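Local coordinates for Cow rumen GH26 endo-mannanase (Metagenome, PDB 6UEH), which probably hydrolyses internal beta-1,4-linkages of mannans such as galactomannan, as an endo-acting family 26 glycoside hydrolase that carries an accessory domain, at residues 60-65 / 102-107; 248-253 / 282-287; 358-363 / 380-385. All coordinates share one frame; numbering follows the deposited sequence.

Interaction 1: 60-65 / 102-107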
loop_
_atom_site.group_PDB
_atom_site.type_symbol
_atom_site.label_atom_id
_atom_site.label_comp_id
_atom_site.label_asym_id
_atom_site.label_seq_id
_atom_site.Cartn_x
_atom_site.Cartn_y
_atom_site.Cartn_z
ATOM N N MET A 60 19.073 8.667 2.938
ATOM C CA MET A 60 18.855 7.348 2.355
ATOM C C MET A 60 20.062 6.914 1.533
ATOM O O MET A 60 20.651 7.715 0.806
ATOM C CB MET A 60 17.596 7.338 1.489
ATOM C CG MET A 60 16.316 7.623 2.259
ATOM S SD MET A 60 15.972 6.365 3.505
ATOM C CE MET A 60 15.491 4.983 2.476
ATOM N N TYR A 61 20.421 5.640 1.649
ATOM C CA TYR A 61 21.616 5.124 0.991
ATOM C C TYR A 61 21.370 3.771 0.329
ATOM O O TYR A 61 20.639 2.931 0.854
ATOM C CB TYR A 61 22.764 5.031 2.001
ATOM C CG TYR A 61 23.293 6.386 2.408
ATOM C CD1 TYR A 61 22.693 7.113 3.430
ATOM C CD2 TYR A 61 24.381 6.949 1.756
ATOM C CE1 TYR A 61 23.167 8.358 3.796
ATOM C CE2 TYR A 61 24.863 8.195 2.113
ATOM C CZ TYR A 61 24.253 8.896 3.132
ATOM O OH TYR A 61 24.731 10.134 3.489
ATOM N N GLN A 62 21.981 3.579 -0.837
ATOM C CA GLN A 62 21.837 2.350 -1.603
ATOM C C GLN A 62 22.885 1.318 -1.195
ATOM O O GLN A 62 24.079 1.619 -1.133
ATOM C CB GLN A 62 21.943 2.647 -3.101
ATOM C CG GLN A 62 22.013 1.410 -3.984
ATOM C CD GLN A 62 20.722 0.619 -3.981
ATOM O OE1 GLN A 62 19.637 1.182 -4.122
ATOM N NE2 GLN A 62 20.833 -0.696 -3.818
ATOM N N PHE A 63 22.431 0.100 -0.921
ATOM C CA PHE A 63 23.326 -0.970 -0.499
ATOM C C PHE A 63 23.413 -2.066 -1.554
ATOM O O PHE A 63 22.403 -2.640 -1.959
ATOM C CB PHE A 63 22.868 -1.549 0.840
ATOM C CG PHE A 63 22.949 -0.569 1.972
ATOM C CD1 PHE A 63 21.935 0.354 2.183
ATOM C CD2 PHE A 63 24.047 -0.554 2.814
ATOM C CE1 PHE A 63 22.012 1.265 3.215
ATOM C CE2 PHE A 63 24.129 0.354 3.849
ATOM C CZ PHE A 63 23.111 1.265 4.052
ATOM N N THR A 64 24.633 -2.341 -2.000
ATOM C CA THR A 64 24.880 -3.363 -3.005
ATOM C C THR A 64 26.082 -4.197 -2.573
ATOM O O THR A 64 26.966 -3.704 -1.873
ATOM C CB THR A 64 25.135 -2.737 -4.391
ATOM O OG1 THR A 64 24.154 -1.723 -4.645
ATOM C CG2 THR A 64 25.064 -3.788 -5.493
ATOM N N ALA A 65 26.110 -5.461 -2.973
ATOM C CA ALA A 65 27.242 -6.314 -2.644
ATOM C C ALA A 65 27.504 -7.328 -3.746
ATOM O O ALA A 65 26.577 -7.784 -4.420
ATOM C CB ALA A 65 27.007 -7.020 -1.315
ATOM N N PHE A 102 20.667 -4.830 -2.216
ATOM C CA PHE A 102 20.162 -4.974 -0.856
ATOM C C PHE A 102 19.335 -3.763 -0.425
ATOM O O PHE A 102 19.151 -3.523 0.769
ATOM C CB PHE A 102 21.315 -5.203 0.127
ATOM C CG PHE A 102 21.832 -6.617 0.137
ATOM C CD1 PHE A 102 21.098 -7.632 0.735
ATOM C CD2 PHE A 102 23.049 -6.931 -0.442
ATOM C CE1 PHE A 102 21.567 -8.933 0.747
ATOM C CE2 PHE A 102 23.526 -8.232 -0.429
ATOM C CZ PHE A 102 22.783 -9.234 0.166
ATOM N N GLY A 103 18.851 -3.000 -1.401
ATOM C CA GLY A 103 17.879 -1.946 -1.154
ATOM C C GLY A 103 18.412 -0.598 -0.704
ATOM O O GLY A 103 19.612 -0.423 -0.483
ATOM N N MET A 104 17.502 0.363 -0.582
ATOM C CA MET A 104 17.833 1.691 -0.079
ATOM C C MET A 104 17.312 1.827 1.339
ATOM O O MET A 104 16.128 1.608 1.592
ATOM C CB MET A 104 17.232 2.786 -0.958
ATOM C CG MET A 104 17.079 2.422 -2.417
ATOM S SD MET A 104 16.201 3.720 -3.313
ATOM C CE MET A 104 15.968 2.925 -4.902
ATOM N N HIS A 105 18.189 2.188 2.267
ATOM C CA HIS A 105 17.797 2.245 3.666
ATOM C C HIS A 105 18.342 3.485 4.360
ATOM O O HIS A 105 19.318 4.091 3.918
ATOM C CB HIS A 105 18.251 0.975 4.383
ATOM C CG HIS A 105 17.819 -0.279 3.691
ATOM N ND1 HIS A 105 16.494 -0.643 3.579
ATOM C CD2 HIS A 105 18.527 -1.233 3.045
ATOM C CE1 HIS A 105 16.408 -1.777 2.908
ATOM N NE2 HIS A 105 17.627 -2.157 2.573
ATOM N N ARG A 106 17.684 3.860 5.449
ATOM C CA ARG A 106 18.009 5.083 6.161
ATOM C C ARG A 106 19.268 4.934 7.005
ATOM O O ARG A 106 19.387 4.010 7.811
ATOM C CB ARG A 106 16.826 5.497 7.040
ATOM C CG ARG A 106 17.017 6.772 7.836
ATOM C CD ARG A 106 15.681 7.199 8.431
ATOM N NE ARG A 106 15.795 8.322 9.355
ATOM C CZ ARG A 106 14.750 8.953 9.881
ATOM N NH1 ARG A 106 13.519 8.572 9.565
ATOM N NH2 ARG A 106 14.935 9.965 10.718
ATOM N N LEU A 107 20.217 5.837 6.791
ATOM C CA LEU A 107 21.325 6.011 7.717
ATOM C C LEU A 107 21.044 7.251 8.548
ATOM O O LEU A 107 20.594 8.270 8.021
ATOM C CB LEU A 107 22.660 6.145 6.986
ATOM C CG LEU A 107 23.144 4.942 6.176
ATOM C CD1 LEU A 107 24.564 5.179 5.699
ATOM C CD2 LEU A 107 23.055 3.665 6.989
#
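L107 and Y61 meet on the densely filled face of the antiparallel pair 60-65/102-107, a worked example of a sheet whose two faces live in different surroundings. L107 CD1 lies over one face of the Y61 ring, 3.9 Å from its centroid and offset toward the rim, and the two side chains cross at about a right angle. The other methyl, L107 CD2, reaches tip to tip toward F63, coming within 3.8 Å of F63 CZ at the edge of that ring. Beyond it, H105 CD2 sits 3.9 Å from F63 CD1, the two ring planes 35° apart. The imidazole is fixed in rotation by its own strand: H105 NE2 donates to F102 O at 2.7 Å, giving a buried nitrogen a partner. That bond bridges G103 and M104. F102 and G103 together face F63 in a beta bulge; F63 N donates to G103 O, while F63 O accepts from F102 N.

The reverse face, bearing M60, Q62, M104 and R106, is more open, although M60 itself is buried against A133 and F135. M60 bends twice, chi2 (-63°) setting SD 3.6 Å from R106 CA and chi3 (-72°) turning CE to within 3.5 Å of M104 O. Q62 OE1 lies 3.3 Å from M104 CG, and Q62 NE2 is hydrogen-bonded to D101. R106 runs out extended, forming salt bridges with D58 and E441 and hydrogen bonds with N108 and N437; E441 and N437 belong to helix 435-441 in the hydrolase region.

On the filled face, F63, F102 and L107 also touch strand 76-82, L107 and Y61 touch strand 49-55, and Y87 stacks on H105. Two facing antiparallel sheets with an apolar filling between them are the mark of the beta-sandwich, the fold of CBM6 modules.

Interaction 2: 248-253 / 282-287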
loop_
_atom_site.group_PDB
_atom_site.type_symbol
_atom_site.label_atom_id
_atom_site.label_comp_id
_atom_site.label_asym_id
_atom_site.label_seq_id
_atom_site.Cartn_x
_atom_site.Cartn_y
_atom_site.Cartn_z
ATOM N N ASP A 248 -28.441 -20.054 1.205
ATOM C CA ASP A 248 -29.198 -21.202 0.715
ATOM C C ASP A 248 -30.699 -20.926 0.707
ATOM O O ASP A 248 -31.398 -21.293 -0.236
ATOM C CB ASP A 248 -28.907 -22.446 1.559
ATOM C CG ASP A 248 -27.500 -22.976 1.357
ATOM O OD1 ASP A 248 -26.905 -22.702 0.291
ATOM O OD2 ASP A 248 -26.990 -23.671 2.260
ATOM N N SER A 249 -31.188 -20.277 1.760
ATOM C CA SER A 249 -32.616 -20.007 1.886
ATOM C C SER A 249 -32.993 -18.675 1.247
ATOM O O SER A 249 -34.173 -18.371 1.078
ATOM C CB SER A 249 -33.039 -20.015 3.356
ATOM O OG SER A 249 -32.506 -18.898 4.043
ATOM N N TYR A 250 -31.986 -17.882 0.896
ATOM C CA TYR A 250 -32.225 -16.587 0.272
ATOM C C TYR A 250 -32.808 -16.733 -1.130
ATOM O O TYR A 250 -32.413 -17.612 -1.893
ATOM C CB TYR A 250 -30.929 -15.772 0.212
ATOM C CG TYR A 250 -31.046 -14.502 -0.603
ATOM C CD1 TYR A 250 -31.629 -13.361 -0.066
ATOM C CD2 TYR A 250 -30.573 -14.445 -1.910
ATOM C CE1 TYR A 250 -31.740 -12.197 -0.808
ATOM C CE2 TYR A 250 -30.681 -13.287 -2.660
ATOM C CZ TYR A 250 -31.264 -12.166 -2.103
ATOM O OH TYR A 250 -31.372 -11.011 -2.848
ATOM N N GLU A 251 -33.763 -15.865 -1.452
ATOM C CA GLU A 251 -34.267 -15.735 -2.813
ATOM C C GLU A 251 -34.206 -14.266 -3.217
ATOM O O GLU A 251 -34.271 -13.382 -2.364
ATOM C CB GLU A 251 -35.695 -16.277 -2.927
ATOM C CG GLU A 251 -35.902 -17.602 -2.219
ATOM C CD GLU A 251 -37.267 -18.203 -2.476
ATOM O OE1 GLU A 251 -38.196 -17.446 -2.836
ATOM O OE2 GLU A 251 -37.413 -19.433 -2.306
ATOM N N LEU A 252 -34.059 -14.009 -4.512
ATOM C CA LEU A 252 -33.943 -12.641 -5.007
ATOM C C LEU A 252 -35.159 -11.807 -4.614
ATOM O O LEU A 252 -36.297 -12.228 -4.801
ATOM C CB LEU A 252 -33.772 -12.633 -6.525
ATOM C CG LEU A 252 -32.528 -13.320 -7.086
ATOM C CD1 LEU A 252 -32.548 -13.258 -8.603
ATOM C CD2 LEU A 252 -31.263 -12.681 -6.533
ATOM N N GLY A 253 -34.909 -10.628 -4.057
ATOM C CA GLY A 253 -35.983 -9.749 -3.639
ATOM C C GLY A 253 -36.297 -9.849 -2.158
ATOM O O GLY A 253 -37.078 -9.057 -1.631
ATOM N N ASN A 282 -24.579 -15.025 -8.947
ATOM C CA ASN A 282 -24.406 -14.084 -10.045
ATOM C C ASN A 282 -25.568 -13.102 -10.143
ATOM O O ASN A 282 -25.368 -11.917 -10.413
ATOM C CB ASN A 282 -24.243 -14.836 -11.365
ATOM C CG ASN A 282 -24.044 -13.908 -12.545
ATOM O OD1 ASN A 282 -24.906 -13.802 -13.417
ATOM N ND2 ASN A 282 -22.904 -13.226 -12.577
ATOM N N ASP A 283 -26.783 -13.601 -9.925
ATOM C CA ASP A 283 -27.970 -12.758 -9.963
ATOM C C ASP A 283 -27.936 -11.705 -8.857
ATOM O O ASP A 283 -28.272 -10.542 -9.093
ATOM C CB ASP A 283 -29.241 -13.602 -9.845
ATOM C CG ASP A 283 -29.570 -14.353 -11.125
ATOM O OD1 ASP A 283 -29.041 -13.982 -12.196
ATOM O OD2 ASP A 283 -30.370 -15.307 -11.059
ATOM N N TYR A 284 -27.533 -12.108 -7.654
ATOM C CA TYR A 284 -27.419 -11.151 -6.555
ATOM C C TYR A 284 -26.325 -10.131 -6.833
ATOM O O TYR A 284 -26.535 -8.927 -6.676
ATOM C CB TYR A 284 -27.130 -11.839 -5.217
ATOM C CG TYR A 284 -26.868 -10.819 -4.132
ATOM C CD1 TYR A 284 -27.915 -10.093 -3.576
ATOM C CD2 TYR A 284 -25.576 -10.546 -3.698
ATOM C CE1 TYR A 284 -27.687 -9.142 -2.604
ATOM C CE2 TYR A 284 -25.338 -9.592 -2.723
ATOM C CZ TYR A 284 -26.397 -8.894 -2.181
ATOM O OH TYR A 284 -26.169 -7.942 -1.212
ATOM N N TRP A 285 -25.156 -10.630 -7.229
ATOM C CA TRP A 285 -23.999 -9.798 -7.543
ATOM C C TRP A 285 -24.370 -8.744 -8.585
ATOM O O TRP A 285 -24.024 -7.570 -8.445
ATOM C CB TRP A 285 -22.842 -10.694 -8.020
ATOM C CG TRP A 285 -21.529 -10.022 -8.364
ATOM C CD1 TRP A 285 -20.775 -10.243 -9.480
ATOM C CD2 TRP A 285 -20.800 -9.066 -7.576
ATOM N NE1 TRP A 285 -19.635 -9.478 -9.447
ATOM C CE2 TRP A 285 -19.626 -8.745 -8.291
ATOM C CE3 TRP A 285 -21.030 -8.443 -6.344
ATOM C CZ2 TRP A 285 -18.688 -7.830 -7.816
ATOM C CZ3 TRP A 285 -20.096 -7.534 -5.874
ATOM C CH2 TRP A 285 -18.940 -7.235 -6.611
ATOM N N ASN A 286 -25.110 -9.159 -9.608
ATOM C CA ASN A 286 -25.559 -8.233 -10.644
ATOM C C ASN A 286 -26.526 -7.175 -10.120
ATOM O O ASN A 286 -26.470 -6.020 -10.541
ATOM C CB ASN A 286 -26.201 -8.998 -11.801
ATOM C CG ASN A 286 -25.172 -9.651 -12.703
ATOM O OD1 ASN A 286 -24.031 -9.195 -12.791
ATOM N ND2 ASN A 286 -25.569 -10.722 -13.381
ATOM N N GLU A 287 -27.412 -7.567 -9.207
ATOM C CA GLU A 287 -28.338 -6.616 -8.596
ATOM C C GLU A 287 -27.588 -5.579 -7.768
ATOM O O GLU A 287 -27.914 -4.394 -7.800
ATOM C CB GLU A 287 -29.365 -7.333 -7.716
ATOM C CG GLU A 287 -30.425 -8.103 -8.477
ATOM C CD GLU A 287 -31.556 -8.563 -7.575
ATOM O OE1 GLU A 287 -31.679 -8.018 -6.457
ATOM O OE2 GLU A 287 -32.320 -9.465 -7.979
#
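L252 lays its two methyl groups against helix residues 282-287, illustrating how one aliphatic side chain can supply the larger part of the contact between an irregular loop and a helix. CD1 does the closest touching, 3.5 Å from D283 CB, with the leucine and aspartate side chains crossing at about a right angle. The second branch, L252 CD2, faces the backbone, 3.9 Å from Y284 N, and lies 3.7 Å from E287 OE2. D283 and E287 flank the leucine because they are one helical turn apart. E287, its CG anti to the carbonyl carbon (chi1 -73°), comes to it obliquely, its chain extended beyond CG. The methyls thus meet the aliphatic root of one acid and the carboxylate end of the other, a contact of van der Waals character at the protein surface.

Deeper in, Y250 points its hydroxyl at the second tyrosine: Y250 OH is 3.7 Å from Y284 CD1, the ring planes standing 87° apart with centroids 6.0 Å from each other. Y284 OH is hydrogen-bonded to N242 O, which anchors the far end of the ring, and L213 touches both tyrosines.

The loop lies between strands 243-244 and 261-262 and rests on the early turns of helix 280-301, where K280 NZ bonds to Y250 O. Y284 touches V243 of strand 243-244, whereas W285 and N286 turn to helix 334-351.

Interaction 3: 358-363 / 380-385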
loop_
_atom_site.group_PDB
_atom_site.type_symbol
_atom_site.label_atom_id
_atom_site.label_comp_id
_atom_site.label_asym_id
_atom_site.label_seq_id
_atom_site.Cartn_x
_atom_site.Cartn_y
_atom_site.Cartn_z
ATOM N N ILE A 358 -11.609 6.403 -11.157
ATOM C CA ILE A 358 -10.194 6.085 -11.039
ATOM C C ILE A 358 -10.079 4.819 -10.201
ATOM O O ILE A 358 -10.292 4.845 -8.990
ATOM C CB ILE A 358 -9.392 7.233 -10.396
ATOM C CG1 ILE A 358 -9.529 8.507 -11.237
ATOM C CG2 ILE A 358 -7.928 6.845 -10.246
ATOM C CD1 ILE A 358 -8.745 9.683 -10.702
ATOM N N TRP A 359 -9.762 3.708 -10.856
ATOM C CA TRP A 359 -9.817 2.403 -10.209
ATOM C C TRP A 359 -8.608 2.153 -9.311
ATOM O O TRP A 359 -7.488 1.972 -9.791
ATOM C CB TRP A 359 -9.927 1.300 -11.265
ATOM C CG TRP A 359 -11.201 1.360 -12.056
ATOM C CD1 TRP A 359 -11.479 2.184 -13.110
ATOM C CD2 TRP A 359 -12.371 0.561 -11.852
ATOM N NE1 TRP A 359 -12.751 1.947 -13.574
ATOM C CE2 TRP A 359 -13.320 0.954 -12.819
ATOM C CE3 TRP A 359 -12.709 -0.451 -10.948
ATOM C CZ2 TRP A 359 -14.582 0.372 -12.905
ATOM C CZ3 TRP A 359 -13.963 -1.027 -11.034
ATOM C CH2 TRP A 359 -14.883 -0.613 -12.006
ATOM N N GLU A 360 -8.846 2.143 -8.002
ATOM C CA GLU A 360 -7.789 1.871 -7.035
ATOM C C GLU A 360 -7.942 0.476 -6.448
ATOM O O GLU A 360 -8.977 0.143 -5.867
ATOM C CB GLU A 360 -7.789 2.909 -5.910
ATOM C CG GLU A 360 -6.695 2.679 -4.875
ATOM C CD GLU A 360 -6.572 3.818 -3.882
ATOM O OE1 GLU A 360 -7.591 4.481 -3.600
ATOM O OE2 GLU A 360 -5.451 4.054 -3.386
ATOM N N GLN A 361 -6.906 -0.338 -6.607
ATOM C CA GLN A 361 -6.921 -1.690 -6.072
ATOM C C GLN A 361 -5.922 -1.825 -4.931
ATOM O O GLN A 361 -4.770 -1.401 -5.047
ATOM C CB GLN A 361 -6.610 -2.707 -7.171
ATOM C CG GLN A 361 -6.673 -4.153 -6.705
ATOM C CD GLN A 361 -6.495 -5.138 -7.840
ATOM O OE1 GLN A 361 -5.486 -5.115 -8.550
ATOM N NE2 GLN A 361 -7.484 -6.006 -8.027
ATOM N N ASN A 362 -6.372 -2.406 -3.824
ATOM C CA ASN A 362 -5.482 -2.690 -2.711
ATOM C C ASN A 362 -4.517 -3.816 -3.052
ATOM O O ASN A 362 -4.870 -4.763 -3.753
ATOM C CB ASN A 362 -6.277 -3.056 -1.452
ATOM C CG ASN A 362 -6.660 -1.841 -0.622
ATOM O OD1 ASN A 362 -7.840 -1.567 -0.415
ATOM N ND2 ASN A 362 -5.663 -1.119 -0.130
ATOM N N LEU A 363 -3.290 -3.693 -2.571
ATOM C CA LEU A 363 -2.348 -4.797 -2.586
ATOM C C LEU A 363 -1.683 -4.854 -1.225
ATOM O O LEU A 363 -1.619 -3.847 -0.518
ATOM C CB LEU A 363 -1.303 -4.634 -3.696
ATOM C CG LEU A 363 -1.751 -4.843 -5.146
ATOM C CD1 LEU A 363 -0.623 -4.503 -6.107
ATOM C CD2 LEU A 363 -2.222 -6.268 -5.365
ATOM N N VAL A 380 -6.384 -1.426 -13.623
ATOM C CA VAL A 380 -6.124 -0.708 -12.374
ATOM C C VAL A 380 -5.449 0.642 -12.648
ATOM O O VAL A 380 -4.576 0.734 -13.511
ATOM C CB VAL A 380 -5.237 -1.551 -11.416
ATOM C CG1 VAL A 380 -4.979 -0.808 -10.112
ATOM C CG2 VAL A 380 -5.880 -2.908 -11.132
ATOM N N ASP A 381 -5.853 1.682 -11.919
ATOM C CA ASP A 381 -5.300 3.024 -12.114
ATOM C C ASP A 381 -4.455 3.499 -10.938
ATOM O O ASP A 381 -3.758 4.509 -11.034
ATOM C CB ASP A 381 -6.423 4.034 -12.351
ATOM C CG ASP A 381 -7.267 3.694 -13.557
ATOM O OD1 ASP A 381 -6.691 3.294 -14.589
ATOM O OD2 ASP A 381 -8.505 3.825 -13.468
ATOM N N MET A 382 -4.529 2.781 -9.823
ATOM C CA MET A 382 -3.866 3.204 -8.596
ATOM C C MET A 382 -3.764 2.031 -7.632
ATOM O O MET A 382 -4.660 1.192 -7.577
ATOM C CB MET A 382 -4.629 4.365 -7.949
ATOM C CG MET A 382 -4.007 4.919 -6.673
ATOM S SD MET A 382 -5.008 6.222 -5.909
ATOM C CE MET A 382 -5.104 7.411 -7.250
ATOM N N ILE A 383 -2.671 1.971 -6.878
ATOM C CA ILE A 383 -2.505 0.944 -5.858
ATOM C C ILE A 383 -2.703 1.534 -4.469
ATOM O O ILE A 383 -2.072 2.527 -4.113
ATOM C CB ILE A 383 -1.114 0.281 -5.927
ATOM C CG1 ILE A 383 -0.865 -0.302 -7.318
ATOM C CG2 ILE A 383 -0.987 -0.799 -4.860
ATOM C CD1 ILE A 383 -1.841 -1.381 -7.707
ATOM N N GLY A 384 -3.580 0.921 -3.683
ATOM C CA GLY A 384 -3.801 1.365 -2.321
ATOM C C GLY A 384 -3.200 0.404 -1.315
ATOM O O GLY A 384 -3.184 -0.804 -1.538
ATOM N N TYR A 385 -2.687 0.941 -0.214
ATOM C CA TYR A 385 -2.238 0.100 0.887
ATOM C C TYR A 385 -2.951 0.518 2.165
ATOM O O TYR A 385 -2.964 1.696 2.521
ATOM C CB TYR A 385 -0.718 0.173 1.074
ATOM C CG TYR A 385 -0.225 -0.803 2.119
ATOM C CD1 TYR A 385 -0.156 -2.164 1.842
ATOM C CD2 TYR A 385 0.146 -0.374 3.387
ATOM C CE1 TYR A 385 0.277 -3.069 2.792
ATOM C CE2 TYR A 385 0.581 -1.275 4.349
ATOM C CZ TYR A 385 0.642 -2.622 4.041
ATOM O OH TYR A 385 1.069 -3.528 4.986
#
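E360 and M382, paired in the parallel register of 358-363 with 380-385 and so on one face of the sheet, cross obliquely. CG of E360 stands anti to the backbone N (chi1 -180°), and the extended chain beyond it brings OE2 3.4 Å from M382 SD and 3.3 Å from the bare CA of G384; its OE1 is bonded to Y447. M382 runs straight to SD and then bends, bringing CE toward I358 CG2. N362 shares this face: its OD1 is bonded to R309, and its ND2, weakly, to G384 O, which also accepts L363 N.

At the start of the pair, the D381 carboxylate reaches across to strand 358-362. OD2 takes W359 N at 2.9 Å in a nearly straight bond (166°) on its anti side and lies 3.4 Å from W359 CD1 at the indole edge, carboxylate and ring planes 65° apart; OD1 is hydrogen-bonded to S146. W359 O accepts D381 N in return, and the ladder continues with Q361 N to M382 O and G384 N to Q361 O.

On the other face Q361 meets V380 at about a right angle, with OE1, itself bonded to A375, 3.4 Å from V380 CG2, while L363 CD1 touches I383 CD1.

These adjacent TIM-barrel strands lie between strands 306-309 and 423-429. Q361 bonds to Y337 of helix 334-351, L363 and Y385 pack on helix 408-417, and I358 and M382 meet helix 152-164.

Overall arrangement
The three contacts sample two folds and three depths. Interaction 3 is fully buried, some 9 Å from the centre of the chain, and joins neighbouring barrel strands through backbone bonds supplemented by polar side chains. Interaction 1 also rests on strand pairing, but antiparallel and in the CBM6 region, with aromatic and aliphatic groups inside and methionines and polar or charged groups on the reverse face. Interaction 2, in the same hydrolase region as interaction 3, joins a surface loop to a barrel helix by van der Waals contacts, mainly of side chains. Interactions 1 and 2 lie on opposite sides of the chain's centre, their own centres about 53 Å apart; interactions 2 and 3 approach to about 9 Å between nearest atoms.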